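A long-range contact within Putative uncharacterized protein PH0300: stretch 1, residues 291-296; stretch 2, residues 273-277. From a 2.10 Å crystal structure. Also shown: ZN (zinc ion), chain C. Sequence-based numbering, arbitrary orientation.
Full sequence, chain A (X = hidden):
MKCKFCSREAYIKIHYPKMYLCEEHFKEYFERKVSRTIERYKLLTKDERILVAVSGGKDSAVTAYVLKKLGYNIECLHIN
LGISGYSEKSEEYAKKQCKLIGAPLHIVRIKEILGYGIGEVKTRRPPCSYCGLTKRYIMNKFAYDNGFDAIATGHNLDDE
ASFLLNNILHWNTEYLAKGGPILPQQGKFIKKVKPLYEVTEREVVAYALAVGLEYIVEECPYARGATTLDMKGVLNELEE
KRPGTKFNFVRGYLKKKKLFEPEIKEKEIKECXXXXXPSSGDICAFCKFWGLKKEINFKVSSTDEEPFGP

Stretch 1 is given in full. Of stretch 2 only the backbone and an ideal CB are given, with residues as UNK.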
# COMPACT_ATOMS: atom_id res chain seq x y z
N GLY A 291 21.36 1.29 -29.06
CA GLY A 291 21.67 0.90 -30.43
C GLY A 291 23.14 0.55 -30.58
O GLY A 291 23.83 1.04 -31.47
N LEU A 292 23.60 -0.30 -29.67
CA LEU A 292 25.01 -0.63 -29.58
C LEU A 292 25.29 -1.90 -30.34
O LEU A 292 24.57 -2.90 -30.20
CB LEU A 292 25.42 -0.81 -28.12
CG LEU A 292 25.39 0.48 -27.30
CD1 LEU A 292 25.74 0.17 -25.87
CD2 LEU A 292 26.35 1.50 -27.87
N LYS A 293 26.35 -1.86 -31.13
CA LYS A 293 26.78 -3.03 -31.89
C LYS A 293 28.00 -3.65 -31.24
O LYS A 293 28.42 -4.75 -31.60
CB LYS A 293 27.08 -2.63 -33.34
CG LYS A 293 25.93 -1.92 -34.07
CD LYS A 293 24.77 -2.85 -34.39
CE LYS A 293 23.75 -2.16 -35.30
NZ LYS A 293 22.85 -3.12 -36.02
N LYS A 294 28.57 -2.94 -30.26
CA LYS A 294 29.81 -3.40 -29.63
C LYS A 294 29.78 -3.31 -28.11
O LYS A 294 29.08 -2.47 -27.54
CB LYS A 294 31.01 -2.65 -30.21
CG LYS A 294 31.32 -3.04 -31.65
CD LYS A 294 32.36 -2.15 -32.29
CE LYS A 294 32.47 -2.44 -33.79
NZ LYS A 294 33.32 -1.46 -34.51
N GLU A 295 30.54 -4.19 -27.46
CA GLU A 295 30.58 -4.27 -26.01
C GLU A 295 31.37 -3.09 -25.45
O GLU A 295 32.27 -2.58 -26.09
CB GLU A 295 31.23 -5.58 -25.57
CG GLU A 295 31.20 -5.79 -24.07
CD GLU A 295 31.88 -7.06 -23.62
OE1 GLU A 295 32.42 -7.08 -22.49
OE2 GLU A 295 31.87 -8.05 -24.39
N ILE A 296 31.00 -2.63 -24.25
CA ILE A 296 31.80 -1.61 -23.58
C ILE A 296 32.67 -2.27 -22.54
O ILE A 296 32.19 -3.04 -21.69
CB ILE A 296 30.94 -0.53 -22.92
CG1 ILE A 296 30.04 0.12 -23.96
CG2 ILE A 296 31.83 0.50 -22.26
CD1 ILE A 296 28.94 0.94 -23.37
N UNK A 273 23.83 -10.79 -27.14
CA UNK A 273 24.62 -11.00 -28.36
C UNK A 273 25.62 -9.89 -28.62
O UNK A 273 26.43 -9.97 -29.56
CB UNK A 273 23.69 -11.13 -29.57
N UNK A 274 25.57 -8.84 -27.81
CA UNK A 274 26.46 -7.70 -28.00
C UNK A 274 27.52 -7.60 -26.90
O UNK A 274 28.71 -7.49 -27.19
CB UNK A 274 25.64 -6.41 -28.05
N UNK A 275 27.07 -7.67 -25.65
CA UNK A 275 27.95 -7.39 -24.53
C UNK A 275 28.06 -8.59 -23.60
O UNK A 275 28.84 -8.58 -22.65
CB UNK A 275 27.45 -6.17 -23.76
N UNK A 276 27.23 -9.60 -23.87
CA UNK A 276 27.25 -10.86 -23.14
C UNK A 276 26.83 -10.74 -21.68
O UNK A 276 27.08 -11.64 -20.89
CB UNK A 276 28.65 -11.46 -23.21
N UNK A 277 26.19 -9.63 -21.34
CA UNK A 277 25.63 -9.48 -20.00
C UNK A 277 24.21 -10.01 -20.06
O UNK A 277 23.62 -10.03 -21.14
CB UNK A 277 25.67 -8.03 -19.52
ZN ZN C . 23.94 -5.98 -24.19

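At position 273 the ideal CB has nothing of stretch 1 within 5.5 Å, so the contact makes no demand here and almost any side chain would do, a polar one as readily as another. The deposited residue is Lys-273, whose side chain does not reach stretch 1.

Position 274 is different. Its CA-to-CB bond points toward stretch 1, and the ideal CB lies 4.3 Å from Leu-292 O and 5.0 Å from Lys-294 N. What lies ahead is a length of backbone, while the CA-to-CB bonds of Lys-293 and Lys-294 point away. A side chain with a donor could seek the carbonyl oxygens of Leu-292 and Lys-293, and an aliphatic one of moderate size could simply pack over them; the backbone angles, -110/-50, exclude neither. The residue is Ile-274, and it packs. With chi1 and chi2 both m, its closest approaches are CG1 to Leu-292 O at 3.6 Å, CD1 to Lys-293 O at 3.6 Å, and CG2 to Lys-294 N at 3.6 Å. The contacts overlap, CG2 also lying 3.7 Å from Leu-292 O. These are van der Waals contacts, and a branched side chain suits them because it touches three successive residues at once.

At position 275 CA-to-CB runs sideways, with the ideal CB 3.8 Å from Glu-295 CG. That methylene would tolerate a small or aliphatic neighbour, but the zinc ion close by favours a ligand, such as cysteine, histidine or aspartate. Cys-275 meets both conditions. Its CB rests 3.8 Å from Glu-295 CG, while chi1 of 75° (p) carries SG to 2.6 Å from ZN.

Position 276 has phi/psi of 66/16, a left-handed conformation that glycine, asparagine or aspartate adopts most easily. The CB points sideways, yet it lies 4.8 Å from Glu-295 OE2, so charge argues for a basic residue long enough to turn back to the carboxylate, lysine or arginine. Arg-276 accepts the positive phi and answers the charge: its end approaches stretch 1, and NH1 forms a salt bridge with Glu-295 OE2 at 2.9 Å. The carboxylate oxygen lies over one face of the guanidinium rather than in its plane, so the attraction is chiefly electrostatic, and no hydrogen bond accompanies it.

Position 277 again has nothing of stretch 1 within 5.5 Å of its ideal CB, and stretch 1 leaves the choice open. It is Met-277, with all three chi angles m. Its backbone matters locally, since Met-277 N donates a hydrogen bond to Cys-275 SG at 3.3 Å, though the position of SG is less certain than most, because it sits too close to an atom elsewhere in the structure.

Stretch 2, residues 273-277: KICRM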
# COMPACT_ATOMS: atom_id res chain seq x y z
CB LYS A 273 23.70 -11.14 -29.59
CG LYS A 273 22.77 -12.36 -29.55
CD LYS A 273 22.15 -12.66 -30.91
CE LYS A 273 21.54 -14.06 -30.92
NZ LYS A 273 20.92 -14.44 -32.23
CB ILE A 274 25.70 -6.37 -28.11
CG1 ILE A 274 24.82 -6.37 -29.35
CG2 ILE A 274 26.67 -5.20 -28.19
CD1 ILE A 274 25.56 -6.76 -30.60
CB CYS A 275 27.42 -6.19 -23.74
SG CYS A 275 25.96 -6.60 -22.71
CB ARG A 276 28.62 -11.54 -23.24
CG ARG A 276 28.94 -12.13 -24.61
CD ARG A 276 30.30 -12.79 -24.57
NE ARG A 276 31.12 -12.07 -23.60
CZ ARG A 276 32.03 -11.15 -23.91
NH1 ARG A 276 32.29 -10.85 -25.19
NH2 ARG A 276 32.69 -10.54 -22.94
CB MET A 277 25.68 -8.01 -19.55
CG MET A 277 27.11 -7.44 -19.50
SD MET A 277 28.20 -8.41 -18.44
CE MET A 277 27.58 -8.02 -16.81
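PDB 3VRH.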